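Local atomic coordinates of cobalamin biosynthesis protein CobN (Mycobacterium tuberculosis, PDB entry 7C6O), a protein that probably serves as the large catalytic subunit of cobaltochelatase, the ATP-dependent enzyme that inserts cobalt into hydrogenobyrinic acid a,c-diamide during cobalamin biosynthesis. Residues G559-L564 with R603-V608; V553-H558 with I587-V592; H731-L736 with A787-F792. All blocks are in the same frame, centred on the assembly; numbering follows the deposited sequence.

Contact 1: G559-L564 with R603-V608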
ATOM      1  N   GLY A 559       7.009   4.437   9.718  1.00 31.85           N
ATOM      2  CA  GLY A 559       7.511   5.771   9.970  1.00 28.82           C
ATOM      3  C   GLY A 559       6.782   6.831   9.160  1.00 25.00           C
ATOM      4  O   GLY A 559       5.810   6.563   8.456  1.00 25.87           O
ATOM      5  N   ASN A 560       7.274   8.069   9.266  1.00 18.77           N
ATOM      6  CA  ASN A 560       6.622   9.199   8.620  1.00 16.68           C
ATOM      7  C   ASN A 560       7.339   9.706   7.376  1.00 15.65           C
ATOM      8  O   ASN A 560       6.769  10.530   6.654  1.00 15.26           O
ATOM      9  CB  ASN A 560       6.448  10.365   9.610  1.00 18.41           C
ATOM     10  CG  ASN A 560       7.766  10.858  10.203  1.00 20.25           C
ATOM     11  OD1 ASN A 560       8.838  10.701   9.617  1.00 20.52           O
ATOM     12  ND2 ASN A 560       7.681  11.473  11.379  1.00 20.79           N
ATOM     13  N   LEU A 561       8.563   9.248   7.101  0.57 13.39           N
ATOM     14  CA  LEU A 561       9.305   9.788   5.963  0.57 12.07           C
ATOM     15  C   LEU A 561       8.564   9.545   4.653  0.57 12.37           C
ATOM     16  O   LEU A 561       8.417  10.458   3.832  0.57 12.57           O
ATOM     17  CB  LEU A 561      10.710   9.186   5.907  0.57 13.21           C
ATOM     18  CG  LEU A 561      11.618   9.766   4.815  0.57 13.77           C
ATOM     19  CD1 LEU A 561      13.044   9.920   5.317  0.57 13.83           C
ATOM     20  CD2 LEU A 561      11.593   8.910   3.552  0.57 13.56           C
ATOM     21  N   GLU A 562       8.087   8.316   4.440  1.00 13.99           N
ATOM     22  CA  GLU A 562       7.382   8.009   3.201  1.00 15.49           C
ATOM     23  C   GLU A 562       5.993   8.633   3.140  1.00 14.63           C
ATOM     24  O   GLU A 562       5.287   8.425   2.147  1.00 15.12           O
ATOM     25  CB  GLU A 562       7.289   6.491   3.005  1.00 14.61           C
ATOM     26  CG  GLU A 562       6.446   5.744   4.039  1.00 13.76           C
ATOM     27  CD  GLU A 562       7.235   5.319   5.274  1.00 18.12           C
ATOM     28  OE1 GLU A 562       8.209   6.009   5.642  1.00 15.88           O
ATOM     29  OE2 GLU A 562       6.875   4.286   5.879  1.00 18.59           O
ATOM     30  N   TRP A 563       5.592   9.397   4.158  1.00 13.64           N
ATOM     31  CA  TRP A 563       4.306  10.081   4.164  1.00 13.07           C
ATOM     32  C   TRP A 563       4.455  11.596   4.158  1.00 14.07           C
ATOM     33  O   TRP A 563       3.459  12.305   4.344  1.00 14.06           O
ATOM     34  CB  TRP A 563       3.475   9.628   5.368  1.00 12.61           C
ATOM     35  CG  TRP A 563       3.194   8.159   5.336  1.00 15.79           C
ATOM     36  CD1 TRP A 563       3.914   7.172   5.947  1.00 16.70           C
ATOM     37  CD2 TRP A 563       2.134   7.506   4.629  1.00 16.05           C
ATOM     38  NE1 TRP A 563       3.357   5.943   5.671  1.00 15.35           N
ATOM     39  CE2 TRP A 563       2.264   6.123   4.864  1.00 14.33           C
ATOM     40  CE3 TRP A 563       1.084   7.957   3.821  1.00 17.14           C
ATOM     41  CZ2 TRP A 563       1.384   5.186   4.323  1.00 15.22           C
ATOM     42  CZ3 TRP A 563       0.209   7.025   3.287  1.00 20.19           C
ATOM     43  CH2 TRP A 563       0.366   5.655   3.540  1.00 19.16           C
ATOM     44  N   LEU A 564       5.666  12.108   3.946  1.00 12.55           N
ATOM     45  CA  LEU A 564       5.881  13.541   3.871  1.00 12.64           C
ATOM     46  C   LEU A 564       5.246  14.106   2.601  1.00 15.89           C
ATOM     47  O   LEU A 564       5.062  13.388   1.614  1.00 15.17           O
ATOM     48  CB  LEU A 564       7.374  13.858   3.894  1.00 16.55           C
ATOM     49  CG  LEU A 564       8.140  13.565   5.186  1.00 16.32           C
ATOM     50  CD1 LEU A 564       9.611  13.902   5.004  1.00 18.35           C
ATOM     51  CD2 LEU A 564       7.548  14.337   6.356  1.00 17.55           C
ATOM     52  N   ARG A 603       7.360   2.886  -2.742  1.00 12.66           N
ATOM     53  CA  ARG A 603       7.197   3.784  -3.877  1.00 13.28           C
ATOM     54  C   ARG A 603       7.655   5.209  -3.612  1.00 13.53           C
ATOM     55  O   ARG A 603       8.112   5.877  -4.546  1.00 14.80           O
ATOM     56  CB  ARG A 603       5.732   3.796  -4.326  1.00  9.72           C
ATOM     57  CG  ARG A 603       5.236   2.419  -4.728  1.00 13.35           C
ATOM     58  CD  ARG A 603       3.788   2.428  -5.192  1.00 10.16           C
ATOM     59  NE  ARG A 603       3.384   1.092  -5.619  1.00 10.52           N
ATOM     60  CZ  ARG A 603       2.176   0.774  -6.074  1.00 13.27           C
ATOM     61  NH1 ARG A 603       1.229   1.699  -6.172  1.00 11.56           N
ATOM     62  NH2 ARG A 603       1.917  -0.476  -6.429  1.00 13.21           N
ATOM     63  N   ARG A 604       7.555   5.701  -2.377  1.00 12.88           N
ATOM     64  CA  ARG A 604       7.972   7.065  -2.078  1.00 12.89           C
ATOM     65  C   ARG A 604       9.310   7.135  -1.349  1.00 14.41           C
ATOM     66  O   ARG A 604       9.828   8.236  -1.139  1.00 14.90           O
ATOM     67  CB  ARG A 604       6.886   7.788  -1.266  1.00 11.80           C
ATOM     68  CG  ARG A 604       5.526   7.803  -1.965  1.00 13.73           C
ATOM     69  CD  ARG A 604       4.494   8.670  -1.253  1.00 13.25           C
ATOM     70  NE  ARG A 604       4.590  10.088  -1.609  1.00 13.13           N
ATOM     71  CZ  ARG A 604       4.872  11.057  -0.743  1.00 11.22           C
ATOM     72  NH1 ARG A 604       5.082  10.764   0.534  1.00 10.55           N
ATOM     73  NH2 ARG A 604       4.930  12.318  -1.150  1.00 12.89           N
ATOM     74  N   ALA A 605       9.898   5.990  -0.984  1.00 11.84           N
ATOM     75  CA  ALA A 605      11.190   5.990  -0.307  1.00 13.61           C
ATOM     76  C   ALA A 605      12.054   4.810  -0.744  1.00 16.12           C
ATOM     77  O   ALA A 605      12.905   4.345   0.024  1.00 14.76           O
ATOM     78  CB  ALA A 605      11.012   5.981   1.215  1.00 12.45           C
ATOM     79  N   HIS A 606      11.850   4.329  -1.978  1.00 13.45           N
ATOM     80  CA  HIS A 606      12.559   3.204  -2.592  1.00 14.20           C
ATOM     81  C   HIS A 606      12.890   2.079  -1.615  1.00 11.38           C
ATOM     82  O   HIS A 606      13.968   1.481  -1.692  1.00 15.44           O
ATOM     83  CB  HIS A 606      13.843   3.684  -3.285  1.00 13.83           C
ATOM     84  CG  HIS A 606      14.788   4.427  -2.391  1.00 14.90           C
ATOM     85  ND1 HIS A 606      14.828   5.803  -2.333  1.00 14.73           N
ATOM     86  CD2 HIS A 606      15.744   3.987  -1.538  1.00 12.32           C
ATOM     87  CE1 HIS A 606      15.761   6.179  -1.476  1.00 14.56           C
ATOM     88  NE2 HIS A 606      16.329   5.096  -0.978  1.00 14.78           N
ATOM     89  N   ALA A 607      11.964   1.762  -0.715  1.00 12.47           N
ATOM     90  CA  ALA A 607      12.257   0.810   0.344  1.00 13.10           C
ATOM     91  C   ALA A 607      12.355  -0.612  -0.195  1.00 15.83           C
ATOM     92  O   ALA A 607      11.641  -0.995  -1.127  1.00 13.58           O
ATOM     93  CB  ALA A 607      11.182   0.874   1.430  1.00 14.99           C
ATOM     94  N   VAL A 608      13.257  -1.389   0.395  1.00 13.42           N
ATOM     95  CA  VAL A 608      13.276  -2.839   0.250  1.00  9.90           C
ATOM     96  C   VAL A 608      12.621  -3.408   1.500  1.00 13.22           C
ATOM     97  O   VAL A 608      13.213  -3.387   2.584  1.00 13.04           O
ATOM     98  CB  VAL A 608      14.700  -3.383   0.072  1.00 13.84           C
ATOM     99  CG1 VAL A 608      14.690  -4.908   0.048  1.00 13.16           C
ATOM    100  CG2 VAL A 608      15.334  -2.832  -1.200  1.00 14.01           C
TER
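The loop that follows strand 551-555 closes into a short 3-10 turn at 561-563, and the C-terminal end of helix 595-604 meets it there, Arg604 gripping the backbone of Glu562 and Leu564. The turn is braced by its own bonds from Trp563 N to Asn560 O and from Leu564 N to Leu561 O, and it leaves the two carbonyls within range of a single guanidinium group. Arg604 reaches them with an extended start and a bend at its third torsion (chi3 84°). Its NH1 donates to Glu562 O at 2.8 Å and also to Leu564 O at 2.8 Å, while NH2 adds a second bond to Leu564 O at 3.0 Å. Both oxygens sit at the edge of the guanidinium, close to its plane, but the carbonyls are used differently. Leu564 O receives NH1 in its carbonyl plane and NH2 almost in line with its C=O bond (164°), whereas Glu562 O is approached from above its carbonyl plane, 63° out of it, not along a lone pair. Beside this polar grip, the methyl of Ala605 lies 3.8 Å from Leu561 CD2 and 4.2 Å from Glu562 CB. The carboxylate of Glu562 turns away, its chain bent at the second torsion, and OE2 bonds to the hydroxyl of Tyr588. Further bonds from Arg604 NH2 to Lys567 O and, weakly, from NE to Thr568 O bind the same side chain to the loop farther along. Arg604 thus meets Glu562 through its carbonyl and not its carboxylate. Three hydrogen bonds to two carbonyl oxygens fix the orientation of the buried guanidinium, whose positive charge is probably stabilised by several partial negative charges instead of one ion pair.

Contact 2: V553-H558 with I587-V592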
ATOM      1  N   VAL A 553      17.895   1.046   8.274  1.00 14.88           N
ATOM      2  CA  VAL A 553      16.896   0.042   8.613  1.00 14.24           C
ATOM      3  C   VAL A 553      15.837   0.726   9.465  1.00 11.85           C
ATOM      4  O   VAL A 553      16.139   1.224  10.557  1.00 15.17           O
ATOM      5  CB  VAL A 553      17.509  -1.157   9.355  1.00 15.78           C
ATOM      6  CG1 VAL A 553      16.425  -2.171   9.716  1.00 18.63           C
ATOM      7  CG2 VAL A 553      18.602  -1.812   8.518  1.00 15.71           C
ATOM      8  N   HIS A 554      14.603   0.766   8.972  1.00 12.62           N
ATOM      9  CA  HIS A 554      13.486   1.288   9.750  1.00 11.91           C
ATOM     10  C   HIS A 554      12.666   0.130  10.299  1.00 13.95           C
ATOM     11  O   HIS A 554      12.243  -0.749   9.542  1.00 18.06           O
ATOM     12  CB  HIS A 554      12.593   2.209   8.922  1.00 14.70           C
ATOM     13  CG  HIS A 554      11.665   3.030   9.761  1.00 16.24           C
ATOM     14  ND1 HIS A 554      11.892   4.361  10.036  1.00 16.08           N
ATOM     15  CD2 HIS A 554      10.531   2.697  10.421  1.00 17.47           C
ATOM     16  CE1 HIS A 554      10.926   4.818  10.814  1.00 18.24           C
ATOM     17  NE2 HIS A 554      10.089   3.828  11.064  1.00 16.92           N
ATOM     18  N   LEU A 555      12.422   0.146  11.606  1.00 17.47           N
ATOM     19  CA  LEU A 555      11.843  -1.004  12.296  1.00 23.54           C
ATOM     20  C   LEU A 555      10.322  -0.888  12.370  1.00 25.99           C
ATOM     21  O   LEU A 555       9.786  -0.107  13.162  1.00 27.67           O
ATOM     22  CB  LEU A 555      12.450  -1.142  13.689  1.00 27.88           C
ATOM     23  CG  LEU A 555      13.834  -1.787  13.667  1.00 34.16           C
ATOM     24  CD1 LEU A 555      14.353  -1.997  15.077  1.00 36.28           C
ATOM     25  CD2 LEU A 555      13.784  -3.101  12.901  1.00 34.80           C
ATOM     26  N   GLY A 556       9.630  -1.677  11.550  0.76 23.52           N
ATOM     27  CA  GLY A 556       8.211  -1.901  11.721  0.76 23.49           C
ATOM     28  C   GLY A 556       7.326  -0.842  11.084  0.76 24.60           C
ATOM     29  O   GLY A 556       7.752   0.257  10.721  0.76 19.78           O
ATOM     30  N   LYS A 557       6.044  -1.194  10.973  1.00 28.56           N
ATOM     31  CA  LYS A 557       5.040  -0.328  10.361  1.00 32.68           C
ATOM     32  C   LYS A 557       4.515   0.680  11.380  1.00 31.45           C
ATOM     33  O   LYS A 557       3.931   0.282  12.395  1.00 29.50           O
ATOM     34  CB  LYS A 557       3.888  -1.173   9.813  1.00 34.37           C
ATOM     35  CG  LYS A 557       2.730  -0.374   9.224  1.00 34.75           C
ATOM     36  CD  LYS A 557       1.541  -0.291  10.158  1.00 35.76           C
ATOM     37  CE  LYS A 557       0.360   0.390   9.485  1.00 36.63           C
ATOM     38  NZ  LYS A 557      -0.745   0.690  10.438  1.00 37.05           N
ATOM     39  N   HIS A 558       4.710   1.978  11.125  1.00 28.91           N
ATOM     40  CA  HIS A 558       5.537   2.518  10.041  1.00 29.52           C
ATOM     41  C   HIS A 558       6.030   3.901  10.456  1.00 31.30           C
ATOM     42  O   HIS A 558       5.522   4.477  11.417  1.00 31.35           O
ATOM     43  CB  HIS A 558       4.768   2.618   8.715  1.00 31.44           C
ATOM     44  CG  HIS A 558       3.518   3.441   8.792  1.00 35.32           C
ATOM     45  ND1 HIS A 558       2.261   2.897   8.626  1.00 35.58           N
ATOM     46  CD2 HIS A 558       3.328   4.764   9.006  1.00 35.66           C
ATOM     47  CE1 HIS A 558       1.353   3.848   8.741  1.00 34.23           C
ATOM     48  NE2 HIS A 558       1.973   4.991   8.973  1.00 36.93           N
ATOM     49  N   ILE A 587      16.004  -0.362   4.186  1.00 14.96           N
ATOM     50  CA  ILE A 587      15.545  -1.725   4.427  1.00 15.08           C
ATOM     51  C   ILE A 587      14.509  -1.663   5.539  1.00 13.76           C
ATOM     52  O   ILE A 587      14.738  -1.018   6.569  1.00 13.94           O
ATOM     53  CB  ILE A 587      16.719  -2.648   4.794  1.00 15.36           C
ATOM     54  CG1 ILE A 587      17.760  -2.629   3.670  1.00 18.14           C
ATOM     55  CG2 ILE A 587      16.225  -4.064   5.061  1.00 14.25           C
ATOM     56  CD1 ILE A 587      19.128  -3.097   4.097  1.00 21.05           C
ATOM     57  N   TYR A 588      13.374  -2.328   5.336  1.00 13.23           N
ATOM     58  CA  TYR A 588      12.146  -1.991   6.054  1.00 14.90           C
ATOM     59  C   TYR A 588      11.371  -3.247   6.427  1.00 14.12           C
ATOM     60  O   TYR A 588      10.498  -3.700   5.676  1.00 12.88           O
ATOM     61  CB  TYR A 588      11.284  -1.062   5.198  1.00 13.40           C
ATOM     62  CG  TYR A 588      10.467  -0.019   5.929  1.00 15.65           C
ATOM     63  CD1 TYR A 588       9.907  -0.274   7.175  1.00 15.38           C
ATOM     64  CD2 TYR A 588      10.240   1.224   5.348  1.00 18.02           C
ATOM     65  CE1 TYR A 588       9.146   0.692   7.824  1.00 16.91           C
ATOM     66  CE2 TYR A 588       9.490   2.189   5.986  1.00 19.60           C
ATOM     67  CZ  TYR A 588       8.944   1.922   7.220  1.00 18.50           C
ATOM     68  OH  TYR A 588       8.197   2.893   7.841  1.00 21.47           O
ATOM     69  N   PRO A 589      11.665  -3.842   7.584  1.00 14.63           N
ATOM     70  CA  PRO A 589      10.805  -4.924   8.088  1.00 12.31           C
ATOM     71  C   PRO A 589       9.369  -4.435   8.228  1.00 14.60           C
ATOM     72  O   PRO A 589       9.116  -3.357   8.770  1.00 12.48           O
ATOM     73  CB  PRO A 589      11.429  -5.271   9.443  1.00 12.02           C
ATOM     74  CG  PRO A 589      12.867  -4.857   9.304  1.00 14.33           C
ATOM     75  CD  PRO A 589      12.846  -3.627   8.440  1.00 14.98           C
ATOM     76  N   PHE A 590       8.425  -5.224   7.717  1.00 12.90           N
ATOM     77  CA  PHE A 590       7.070  -4.717   7.556  1.00 13.95           C
ATOM     78  C   PHE A 590       6.049  -5.834   7.693  1.00 15.53           C
ATOM     79  O   PHE A 590       6.233  -6.923   7.151  1.00 13.94           O
ATOM     80  CB  PHE A 590       6.904  -4.028   6.198  1.00 14.07           C
ATOM     81  CG  PHE A 590       6.064  -2.794   6.257  1.00 12.46           C
ATOM     82  CD1 PHE A 590       4.684  -2.883   6.258  1.00 12.24           C
ATOM     83  CD2 PHE A 590       6.656  -1.546   6.333  1.00 14.38           C
ATOM     84  CE1 PHE A 590       3.908  -1.745   6.327  1.00 13.52           C
ATOM     85  CE2 PHE A 590       5.888  -0.401   6.399  1.00 13.86           C
ATOM     86  CZ  PHE A 590       4.515  -0.498   6.395  1.00 11.25           C
ATOM     87  N   LEU A 591       4.960  -5.546   8.402  1.00 15.11           N
ATOM     88  CA  LEU A 591       3.929  -6.547   8.648  1.00 13.62           C
ATOM     89  C   LEU A 591       3.290  -7.007   7.339  1.00 12.10           C
ATOM     90  O   LEU A 591       2.905  -6.187   6.501  1.00 13.44           O
ATOM     91  CB  LEU A 591       2.871  -5.970   9.587  1.00 13.59           C
ATOM     92  CG  LEU A 591       1.699  -6.872   9.963  1.00 16.92           C
ATOM     93  CD1 LEU A 591       2.182  -8.154  10.639  1.00 16.69           C
ATOM     94  CD2 LEU A 591       0.726  -6.117  10.859  1.00 15.55           C
ATOM     95  N   VAL A 592       3.162  -8.329   7.182  1.00 11.11           N
ATOM     96  CA  VAL A 592       2.755  -8.910   5.903  1.00 12.67           C
ATOM     97  C   VAL A 592       1.323  -8.530   5.534  1.00 13.41           C
ATOM     98  O   VAL A 592       0.999  -8.408   4.344  1.00 12.36           O
ATOM     99  CB  VAL A 592       2.945 -10.441   5.933  1.00 14.57           C
ATOM    100  CG1 VAL A 592       2.095 -11.077   7.034  1.00 15.16           C
ATOM    101  CG2 VAL A 592       2.619 -11.057   4.575  1.00 13.99           C
TER
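His554 N donates to Ile587 O at 3.0 Å, nearly in line with the C=O bond, the stronger of the two hydrogen bonds between 553-558 and 587-592. These neighbouring parallel strands are the first and last elements of a beta-alpha-beta unit made by strand 551-555, helix 576-581 and strand 586-591, and their short axes make an angle of 20°. Val553 pairs with Ile587 in register, and the CA of Val553 also approaches Ile587 O. Farther on the pairing fades: Gly556 N reaches Pro589 O only weakly, at 3.3 Å with an angle of 129° at the hydrogen. Where an N-H would face His554 O, the proline puts Pro589 CD, 3.1 Å from that oxygen. Next come the aromatic side chains. His554 and Tyr588 lie side by side and point the same way, their planes at 45°, and His554 CB sits over the centre of the phenol ring, 3.9 Å from its centroid, as a CH-pi contact. The outer ends of both are held by other residues, His554 NE2 by Ser374 OG, and Tyr588 OH by Glu562 and Gly559. At the edge of the phenol, in its plane, Gly556 O comes to 3.2 Å from Tyr588 CE1. Phe590 CE2 lies over the face opposite His554 CB, toward its rim. Val553 and Leu555 bring methyl groups to the Pro589 ring, on the side where helix 807-815 packs on Val553, Ile587 and Pro589. Beyond the strands, a cis peptide joins Lys557 to His558. With CG opposite its backbone N, Lys557 sets CB over one face of the Phe590 ring, toward the rim and 3.8 Å from the centroid, while CG passes just beyond the rim, 3.3 Å from Phe590 CZ.

Contact 3: H731-L736 with A787-F792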
ATOM      1  N   HIS A 731     -10.852 -22.675  -4.919  1.00 28.47           N
ATOM      2  CA  HIS A 731     -11.446 -22.918  -3.609  1.00 32.63           C
ATOM      3  C   HIS A 731     -11.535 -24.413  -3.324  1.00 35.40           C
ATOM      4  O   HIS A 731     -12.629 -24.938  -3.092  1.00 40.70           O
ATOM      5  CB  HIS A 731     -12.844 -22.295  -3.524  1.00 34.44           C
ATOM      6  CG  HIS A 731     -12.845 -20.821  -3.252  1.00 36.00           C
ATOM      7  ND1 HIS A 731     -11.932 -20.215  -2.417  1.00 36.00           N
ATOM      8  CD2 HIS A 731     -13.661 -19.835  -3.697  1.00 35.78           C
ATOM      9  CE1 HIS A 731     -12.179 -18.918  -2.364  1.00 34.02           C
ATOM     10  NE2 HIS A 731     -13.224 -18.662  -3.131  1.00 36.68           N
ATOM     11  N   ALA A 732     -10.398 -25.107  -3.328  1.00 32.54           N
ATOM     12  CA  ALA A 732     -10.404 -26.562  -3.225  1.00 33.63           C
ATOM     13  C   ALA A 732     -10.356 -27.074  -1.792  1.00 33.23           C
ATOM     14  O   ALA A 732     -10.922 -28.136  -1.507  1.00 35.74           O
ATOM     15  CB  ALA A 732      -9.230 -27.149  -4.013  1.00 34.82           C
ATOM     16  N   ILE A 733      -9.696 -26.363  -0.885  1.00 28.63           N
ATOM     17  CA  ILE A 733      -9.556 -26.791   0.505  1.00 28.39           C
ATOM     18  C   ILE A 733     -10.544 -25.994   1.350  1.00 28.82           C
ATOM     19  O   ILE A 733     -10.477 -24.756   1.352  1.00 27.83           O
ATOM     20  CB  ILE A 733      -8.120 -26.602   1.016  1.00 29.99           C
ATOM     21  CG1 ILE A 733      -7.132 -27.375   0.141  1.00 33.90           C
ATOM     22  CG2 ILE A 733      -8.006 -27.047   2.467  1.00 28.32           C
ATOM     23  CD1 ILE A 733      -6.293 -26.492  -0.754  1.00 39.18           C
ATOM     24  N   PRO A 734     -11.454 -26.641   2.067  1.00 27.26           N
ATOM     25  CA  PRO A 734     -12.401 -25.916   2.919  1.00 25.60           C
ATOM     26  C   PRO A 734     -11.755 -25.567   4.255  1.00 22.03           C
ATOM     27  O   PRO A 734     -10.619 -25.942   4.543  1.00 22.78           O
ATOM     28  CB  PRO A 734     -13.538 -26.923   3.095  1.00 28.32           C
ATOM     29  CG  PRO A 734     -12.838 -28.244   3.080  1.00 27.01           C
ATOM     30  CD  PRO A 734     -11.671 -28.098   2.123  1.00 27.35           C
ATOM     31  N   GLY A 735     -12.504 -24.835   5.075  1.00 20.90           N
ATOM     32  CA  GLY A 735     -12.096 -24.641   6.451  1.00 20.40           C
ATOM     33  C   GLY A 735     -12.113 -25.950   7.217  1.00 22.03           C
ATOM     34  O   GLY A 735     -12.871 -26.870   6.907  1.00 25.63           O
ATOM     35  N   LEU A 736     -11.251 -26.036   8.232  1.00 22.49           N
ATOM     36  CA  LEU A 736     -11.147 -27.267   9.008  1.00 23.45           C
ATOM     37  C   LEU A 736     -12.467 -27.592   9.699  1.00 26.17           C
ATOM     38  O   LEU A 736     -12.926 -28.740   9.676  1.00 24.84           O
ATOM     39  CB  LEU A 736     -10.023 -27.148  10.036  1.00 25.96           C
ATOM     40  CG  LEU A 736      -9.159 -28.382  10.320  1.00 28.88           C
ATOM     41  CD1 LEU A 736      -8.657 -28.327  11.745  1.00 25.55           C
ATOM     42  CD2 LEU A 736      -9.877 -29.700  10.046  1.00 27.98           C
ATOM     43  N   ALA A 787      -9.200 -34.747   6.270  1.00 30.21           N
ATOM     44  CA  ALA A 787      -7.858 -35.234   5.973  1.00 30.20           C
ATOM     45  C   ALA A 787      -7.188 -34.398   4.890  1.00 29.36           C
ATOM     46  O   ALA A 787      -5.969 -34.188   4.935  1.00 31.35           O
ATOM     47  CB  ALA A 787      -7.909 -36.706   5.563  1.00 28.66           C
ATOM     48  N   ALA A 788      -7.961 -33.910   3.918  1.00 27.98           N
ATOM     49  CA  ALA A 788      -7.390 -33.053   2.884  1.00 29.09           C
ATOM     50  C   ALA A 788      -6.921 -31.726   3.468  1.00 27.79           C
ATOM     51  O   ALA A 788      -5.910 -31.168   3.024  1.00 25.26           O
ATOM     52  CB  ALA A 788      -8.408 -32.820   1.769  1.00 30.29           C
ATOM     53  N   VAL A 789      -7.640 -31.205   4.465  1.00 27.96           N
ATOM     54  CA  VAL A 789      -7.223 -29.967   5.117  1.00 25.93           C
ATOM     55  C   VAL A 789      -5.950 -30.194   5.924  1.00 24.32           C
ATOM     56  O   VAL A 789      -5.009 -29.393   5.868  1.00 23.63           O
ATOM     57  CB  VAL A 789      -8.357 -29.413   5.997  1.00 25.50           C
ATOM     58  CG1 VAL A 789      -7.883 -28.182   6.763  1.00 22.53           C
ATOM     59  CG2 VAL A 789      -9.572 -29.079   5.148  1.00 24.22           C
ATOM     60  N   LEU A 790      -5.905 -31.288   6.689  1.00 24.70           N
ATOM     61  CA  LEU A 790      -4.709 -31.597   7.465  1.00 27.73           C
ATOM     62  C   LEU A 790      -3.502 -31.796   6.557  1.00 27.28           C
ATOM     63  O   LEU A 790      -2.379 -31.415   6.910  1.00 27.11           O
ATOM     64  CB  LEU A 790      -4.944 -32.838   8.326  1.00 28.74           C
ATOM     65  CG  LEU A 790      -6.045 -32.735   9.384  1.00 29.10           C
ATOM     66  CD1 LEU A 790      -6.177 -34.043  10.151  1.00 29.93           C
ATOM     67  CD2 LEU A 790      -5.770 -31.578  10.332  1.00 28.73           C
ATOM     68  N   ARG A 791      -3.714 -32.399   5.385  1.00 28.05           N
ATOM     69  CA  ARG A 791      -2.624 -32.571   4.431  1.00 28.60           C
ATOM     70  C   ARG A 791      -2.172 -31.226   3.878  1.00 26.65           C
ATOM     71  O   ARG A 791      -0.972 -30.998   3.685  1.00 28.38           O
ATOM     72  CB  ARG A 791      -3.066 -33.509   3.306  1.00 33.28           C
ATOM     73  CG  ARG A 791      -1.937 -34.220   2.580  1.00 38.71           C
ATOM     74  CD  ARG A 791      -2.409 -35.552   1.987  1.00 42.67           C
ATOM     75  NE  ARG A 791      -3.770 -35.472   1.457  1.00 44.84           N
ATOM     76  CZ  ARG A 791      -4.803 -36.170   1.924  1.00 45.54           C
ATOM     77  NH1 ARG A 791      -4.635 -37.022   2.927  1.00 46.13           N
ATOM     78  NH2 ARG A 791      -6.004 -36.027   1.378  1.00 43.05           N
ATOM     79  N   PHE A 792      -3.123 -30.323   3.626  1.00 23.78           N
ATOM     80  CA  PHE A 792      -2.779 -28.968   3.206  1.00 23.23           C
ATOM     81  C   PHE A 792      -1.963 -28.253   4.275  1.00 22.14           C
ATOM     82  O   PHE A 792      -1.005 -27.537   3.960  1.00 26.17           O
ATOM     83  CB  PHE A 792      -4.055 -28.188   2.887  1.00 23.52           C
ATOM     84  CG  PHE A 792      -3.822 -26.743   2.543  1.00 25.53           C
ATOM     85  CD1 PHE A 792      -3.315 -26.382   1.307  1.00 24.75           C
ATOM     86  CD2 PHE A 792      -4.129 -25.743   3.454  1.00 25.81           C
ATOM     87  CE1 PHE A 792      -3.107 -25.051   0.988  1.00 24.73           C
ATOM     88  CE2 PHE A 792      -3.924 -24.412   3.141  1.00 22.33           C
ATOM     89  CZ  PHE A 792      -3.413 -24.066   1.906  1.00 22.83           C
TER
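Val789 points its two methyl groups from helix 784-801 into the bend of 733-736, each against a different part of it. Its CG2 meets Ile733 CG2 at 3.7 Å and Pro734 CD at 3.8 Å, and the same methyl also nears Pro734 O, 3.4 Å away. Because CG1 stands opposite the backbone N (chi1 175°), it is directed the other way along the loop, to Leu736 CG at 3.8 Å. The side chains of Ile733, Pro734 and Leu736 all cross that of Val789 at a slant. This is a loop laid against a helix in a mainly helical part of the chain: the loop leads from helix 710-722 to helix 736-739, no strand lies between the two segments, and helix 750-769 touches both Leu736 and Leu790. One turn after Val789, Phe792 meets the other branch of Ile733. The two side chains cross at about a right angle, and Ile733 CD1 comes to Phe792 CD1 at 3.6 Å, obliquely to the ring. Phe727 meets the same ring edge-to-face. No hydrogen bond spans the two segments; Gly735 N is instead bonded to Gln738 OE1.

How the contacts relate
Contacts 1 and 2 are adjoining contacts in one buried region, their centres 11 Å apart and their segments alternating along the chain, with strand 586-591 leading on to helix 595-604. One hydroxyl, that of Tyr588, joins the two contacts physically. Contact 2 rests on strand pairing and aromatic faces, while contact 1, at a helix end, depends on a guanidinium bound to carbonyls. Contact 3 is separate, its centre about 32 Å from that of contact 2, in a helical part farther from the chain's centre; it is largely buried, with Ile733 and Pro734 partly exposed, and without a hydrogen bond between its segments.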